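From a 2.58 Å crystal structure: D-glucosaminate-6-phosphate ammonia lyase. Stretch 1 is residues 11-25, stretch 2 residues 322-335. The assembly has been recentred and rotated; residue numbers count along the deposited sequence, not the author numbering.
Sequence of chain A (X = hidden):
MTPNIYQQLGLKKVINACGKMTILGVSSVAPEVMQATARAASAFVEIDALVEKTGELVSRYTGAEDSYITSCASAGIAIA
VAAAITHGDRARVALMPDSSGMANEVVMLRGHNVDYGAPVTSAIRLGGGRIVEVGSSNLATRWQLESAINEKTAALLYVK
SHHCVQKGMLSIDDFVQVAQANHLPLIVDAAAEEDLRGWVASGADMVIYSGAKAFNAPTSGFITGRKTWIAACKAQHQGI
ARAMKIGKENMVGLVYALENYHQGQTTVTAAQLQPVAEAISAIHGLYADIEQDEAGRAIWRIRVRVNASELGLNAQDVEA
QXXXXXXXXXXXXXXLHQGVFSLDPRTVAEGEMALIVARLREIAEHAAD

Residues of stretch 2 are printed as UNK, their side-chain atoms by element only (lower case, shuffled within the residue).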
# COMPACT_ATOMS: atom_id res chain seq x y z
N LEU A 11 -55.05 14.48 13.10
CA LEU A 11 -54.24 15.40 12.31
C LEU A 11 -55.12 16.46 11.67
O LEU A 11 -56.35 16.37 11.67
CB LEU A 11 -53.44 14.63 11.25
CG LEU A 11 -52.59 13.48 11.79
CD1 LEU A 11 -51.84 12.77 10.68
CD2 LEU A 11 -51.62 13.96 12.86
N LYS A 12 -54.47 17.48 11.12
CA LYS A 12 -55.18 18.60 10.53
C LYS A 12 -55.67 18.28 9.13
O LYS A 12 -55.03 17.55 8.37
CB LYS A 12 -54.28 19.83 10.46
CG LYS A 12 -53.67 20.25 11.78
CD LYS A 12 -52.67 21.36 11.56
CE LYS A 12 -53.14 22.65 12.21
NZ LYS A 12 -52.14 23.74 12.07
N LYS A 13 -56.84 18.83 8.79
CA LYS A 13 -57.27 18.82 7.40
C LYS A 13 -56.42 19.79 6.61
O LYS A 13 -56.28 20.96 6.99
CB LYS A 13 -58.75 19.19 7.30
CG LYS A 13 -59.25 19.37 5.88
CD LYS A 13 -60.74 19.68 5.85
CE LYS A 13 -61.20 19.92 4.42
NZ LYS A 13 -60.95 18.73 3.56
N VAL A 14 -55.84 19.32 5.50
CA VAL A 14 -54.90 20.11 4.71
C VAL A 14 -55.56 20.50 3.40
O VAL A 14 -56.18 19.67 2.73
CB VAL A 14 -53.60 19.32 4.46
CG1 VAL A 14 -52.64 20.14 3.61
CG2 VAL A 14 -52.95 18.92 5.77
N ILE A 15 -55.41 21.78 3.03
CA ILE A 15 -55.84 22.29 1.74
C ILE A 15 -54.59 22.73 0.99
O ILE A 15 -53.90 23.65 1.42
CB ILE A 15 -56.83 23.45 1.88
CG1 ILE A 15 -58.05 23.03 2.69
CG2 ILE A 15 -57.25 23.95 0.51
CD1 ILE A 15 -59.11 24.10 2.79
N ASN A 16 -54.33 22.08 -0.14
CA ASN A 16 -53.10 22.30 -0.90
C ASN A 16 -53.39 23.28 -2.03
O ASN A 16 -54.20 22.99 -2.92
CB ASN A 16 -52.55 20.99 -1.45
CG ASN A 16 -51.16 21.14 -2.03
OD1 ASN A 16 -50.74 22.24 -2.41
ND2 ASN A 16 -50.44 20.03 -2.11
N ALA A 17 -52.69 24.41 -2.02
CA ALA A 17 -52.79 25.39 -3.09
C ALA A 17 -51.42 25.83 -3.58
O ALA A 17 -51.33 26.81 -4.33
CB ALA A 17 -53.60 26.61 -2.63
N CYS A 18 -50.36 25.13 -3.19
CA CYS A 18 -49.00 25.42 -3.64
C CYS A 18 -48.58 24.55 -4.82
O CYS A 18 -48.03 25.07 -5.80
CB CYS A 18 -48.02 25.25 -2.48
SG CYS A 18 -46.37 25.92 -2.80
N GLY A 19 -48.84 23.26 -4.76
CA GLY A 19 -48.44 22.34 -5.81
C GLY A 19 -48.18 20.96 -5.25
O GLY A 19 -48.55 20.65 -4.12
N LYS A 20 -47.54 20.13 -6.07
CA LYS A 20 -47.25 18.74 -5.70
C LYS A 20 -46.02 18.72 -4.80
O LYS A 20 -44.88 18.51 -5.23
CB LYS A 20 -47.07 17.89 -6.95
CG LYS A 20 -48.09 18.18 -8.05
CD LYS A 20 -49.40 17.42 -7.84
CE LYS A 20 -49.32 16.00 -8.35
NZ LYS A 20 -49.07 15.95 -9.82
N MET A 21 -46.26 18.95 -3.51
CA MET A 21 -45.21 19.11 -2.52
C MET A 21 -45.01 17.82 -1.73
O MET A 21 -45.98 17.21 -1.26
CB MET A 21 -45.56 20.25 -1.57
CG MET A 21 -45.56 21.61 -2.26
SD MET A 21 -45.83 22.99 -1.14
CE MET A 21 -46.24 22.15 0.39
N THR A 22 -43.75 17.42 -1.57
CA THR A 22 -43.45 16.18 -0.85
C THR A 22 -43.83 16.26 0.62
O THR A 22 -44.12 15.23 1.24
CB THR A 22 -41.97 15.83 -0.99
OG1 THR A 22 -41.17 16.84 -0.36
CG2 THR A 22 -41.58 15.72 -2.46
N ILE A 23 -43.86 17.46 1.20
CA ILE A 23 -44.19 17.59 2.62
C ILE A 23 -45.68 17.43 2.89
O ILE A 23 -46.09 17.37 4.06
CB ILE A 23 -43.72 18.93 3.22
CG1 ILE A 23 -44.66 20.06 2.79
CG2 ILE A 23 -42.30 19.24 2.79
CD1 ILE A 23 -44.32 21.39 3.43
N LEU A 24 -46.51 17.37 1.85
CA LEU A 24 -47.95 17.20 1.99
C LEU A 24 -48.44 15.88 1.43
O LEU A 24 -49.66 15.69 1.30
CB LEU A 24 -48.69 18.36 1.32
CG LEU A 24 -48.49 19.73 1.95
CD1 LEU A 24 -49.50 20.71 1.38
CD2 LEU A 24 -48.61 19.64 3.46
N GLY A 25 -47.54 14.96 1.08
CA GLY A 25 -47.93 13.71 0.47
C GLY A 25 -47.81 13.67 -1.03
O GLY A 25 -48.34 12.75 -1.65
N UNK A 322 -52.48 31.09 7.43
CA UNK A 322 -53.17 30.10 6.60
C UNK A 322 -52.70 28.69 6.93
O UNK A 322 -53.52 27.77 7.04
c UNK A 322 -53.25 31.96 3.19
c UNK A 322 -52.94 30.41 5.12
c UNK A 322 -53.72 31.60 4.58
c UNK A 322 -55.21 31.29 4.58
N UNK A 323 -51.39 28.49 7.09
CA UNK A 323 -50.87 27.17 7.42
C UNK A 323 -51.16 26.80 8.87
O UNK A 323 -51.55 25.67 9.17
n UNK A 323 -46.83 28.26 6.39
c UNK A 323 -47.46 27.21 5.58
c UNK A 323 -49.37 27.10 7.16
n UNK A 323 -45.07 29.40 7.30
c UNK A 323 -45.52 28.41 6.53
c UNK A 323 -48.97 27.25 5.71
n UNK A 323 -44.66 27.61 5.93
N UNK A 324 -50.95 27.75 9.80
CA UNK A 324 -51.06 27.45 11.21
C UNK A 324 -52.48 27.23 11.71
O UNK A 324 -52.66 26.66 12.79
N UNK A 325 -53.48 27.67 10.95
CA UNK A 325 -54.86 27.55 11.39
C UNK A 325 -55.28 26.11 11.58
O UNK A 325 -54.58 25.16 11.23
N UNK A 326 -56.47 25.95 12.16
CA UNK A 326 -57.02 24.61 12.40
C UNK A 326 -57.17 23.84 11.09
O UNK A 326 -57.02 22.61 11.07
o UNK A 326 -60.92 24.62 14.02
c UNK A 326 -60.35 23.51 14.10
c UNK A 326 -58.35 24.72 13.15
c UNK A 326 -58.91 23.39 13.63
o UNK A 326 -60.91 22.49 14.56
N UNK A 327 -57.48 24.54 10.00
CA UNK A 327 -57.42 23.98 8.66
C UNK A 327 -56.12 24.49 8.04
O UNK A 327 -55.98 25.69 7.79
c UNK A 327 -59.93 23.86 8.44
c UNK A 327 -59.98 22.36 8.60
c UNK A 327 -58.49 23.82 6.40
c UNK A 327 -58.63 24.37 7.81
N UNK A 328 -55.17 23.58 7.81
CA UNK A 328 -53.86 23.95 7.27
C UNK A 328 -53.99 24.26 5.79
O UNK A 328 -54.22 23.36 4.98
c UNK A 328 -52.86 22.83 7.51
N UNK A 329 -53.82 25.53 5.42
CA UNK A 329 -53.93 25.99 4.04
C UNK A 329 -52.54 26.38 3.55
O UNK A 329 -51.93 27.33 4.08
c UNK A 329 -56.33 26.71 4.29
c UNK A 329 -57.25 27.86 4.60
c UNK A 329 -54.91 27.15 3.89
c UNK A 329 -54.89 27.69 2.47
N UNK A 330 -52.03 25.66 2.55
CA UNK A 330 -50.70 25.88 2.01
C UNK A 330 -50.82 26.58 0.66
O UNK A 330 -51.29 25.99 -0.32
o UNK A 330 -48.31 22.29 6.81
c UNK A 330 -49.52 23.95 3.18
c UNK A 330 -47.82 23.59 4.87
c UNK A 330 -48.71 22.84 5.61
c UNK A 330 -50.00 22.63 5.15
c UNK A 330 -48.23 24.14 3.67
c UNK A 330 -49.95 24.55 1.87
c UNK A 330 -50.39 23.18 3.94
N UNK A 331 -50.41 27.85 0.61
CA UNK A 331 -50.40 28.63 -0.61
C UNK A 331 -48.98 28.76 -1.16
O UNK A 331 -48.00 28.38 -0.52
c UNK A 331 -51.00 30.01 -0.37
N UNK A 332 -48.88 29.32 -2.37
CA UNK A 332 -47.58 29.56 -2.98
C UNK A 332 -46.95 30.79 -2.33
O UNK A 332 -47.52 31.89 -2.39
n UNK A 332 -46.15 27.20 -7.98
c UNK A 332 -47.99 28.49 -5.27
c UNK A 332 -47.71 29.76 -4.48
c UNK A 332 -46.03 28.52 -7.95
n UNK A 332 -44.96 29.08 -8.51
c UNK A 332 -48.16 28.79 -6.76
n UNK A 332 -46.95 29.28 -7.39
N UNK A 333 -45.79 30.60 -1.71
CA UNK A 333 -45.10 31.66 -0.98
C UNK A 333 -43.83 32.12 -1.71
O UNK A 333 -42.89 32.60 -1.08
c UNK A 333 -43.13 30.28 2.73
c UNK A 333 -44.11 29.38 2.00
n UNK A 333 -43.03 29.96 4.18
c UNK A 333 -44.25 29.79 0.54
c UNK A 333 -44.77 31.21 0.44
N UNK A 334 -43.80 31.96 -3.03
CA UNK A 334 -42.60 32.30 -3.79
C UNK A 334 -42.31 33.80 -3.72
O UNK A 334 -41.23 34.21 -3.27
c UNK A 334 -43.66 29.50 -4.98
c UNK A 334 -42.76 31.85 -5.25
c UNK A 334 -41.55 29.78 -6.06
c UNK A 334 -42.66 30.34 -5.43
c UNK A 334 -43.57 28.12 -5.14
o UNK A 334 -42.37 26.22 -5.94
c UNK A 334 -41.45 28.41 -6.23
c UNK A 334 -42.46 27.59 -5.77
N UNK A 335 -43.26 34.62 -4.15
CA UNK A 335 -43.10 36.08 -4.11
C UNK A 335 -43.67 36.67 -2.83
O UNK A 335 -44.22 37.78 -2.84
c UNK A 335 -43.10 36.31 -6.67
o UNK A 335 -44.57 34.42 -6.65
n UNK A 335 -42.95 34.45 -8.21
c UNK A 335 -43.61 34.98 -7.18
c UNK A 335 -43.73 36.72 -5.34

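Position 322 carries four carbons, forked at the second, and touches nothing on stretch 1: this is Leu322, buried in the last turns of a helix. At 323 three carbons lead to a nitrogen and then to a carbon bearing two more nitrogens, a guanidinium; Arg323 directs its CA-to-CB bond away from stretch 1 and offers it little more than its backbone.

Positions 324 and 325 have no side-chain atoms, so both are glycine. Their carbonyls receive the ammonium of Lys12, with weak hydrogen bonds from NZ to O of Gly324 (3.1 Å) and to O of Gly325 (2.9 Å). The last carbonyls of a helix often lack the usual i+4 amide partner, and a lysine ammonium can approach them; here both bonds are weak. Gly325 is the first residue to leave helical phi/psi.

Position 326 shows three carbons, the third carrying two oxygens: a carboxylate, hence Glu326. Its CA-to-CB bond points away from stretch 1 and its side chain is exposed, as suits a charge.

Position 327 has four carbons forked at the first, one arm two carbons long, which defines isoleucine, a β-branched type that suits an extended strand. CG2 of Ile327 lies 3.7 Å from CD1 of Ile15, and its CD1 lies 3.6 Å from CB of Lys13. At 328 a single carbon identifies Ala328; this small methyl, all that the residue places on the sheet, is 4.3 Å from CG2 of Val14 and, with its CB, also 4.3 Å from CD of Lys12. Position 329 repeats the four-carbon pattern forked at the first, and Ile329 sets its CG1 4.1 Å from CB of Ile15, a branched aliphatic chain at a buried position of the strand.

Position 330 bears one carbon, then a six-carbon ring with an oxygen: Tyr330. It loses 119 Å² to stretch 1. CD2 of Leu24 sits 3.9 Å from the centroid of the Tyr330 ring, over its face, while CG1 of Val14 is 3.8 Å from CD1 of Tyr330. The ring thus gives aliphatic groups a broad surface, and its hydroxyl is satisfied elsewhere in the structure.

At 331 one carbon gives Ala331, whose lone methyl suits a buried place. Position 332 again has three carbons, a nitrogen and a carbon with two nitrogens; Arg332 lays its CG 3.9 Å from SG of Cys18, using its aliphatic part. Position 333, four carbons in a row ending in nitrogen, is Lys333, exposed and free of stretch 1. Position 334 has one carbon, then a ring of six carbons bearing one oxygen: Tyr334, whose CE1 lies 4.3 Å from SG of Cys18, at the ring edge. Position 335, three carbons ending in one oxygen and one nitrogen, is Gln335, exposed and out of reach.

The contact is a parallel strand pairing. N of Ala328 donates to O of Lys13 (3.0 Å), N of Ile15 to O of Ala328 (2.8 Å), N of Tyr330 to O of Ile15 (3.0 Å), and N of Ala17 to O of Tyr330 (2.7 Å). Side chains alternate: Ile15 and Ile329 pack on one face, Val14, Ala328 and Tyr330 on the other, with Leu24 covering the ring.

Stretch 2 322-335: LRGGEIAIYARKYQ
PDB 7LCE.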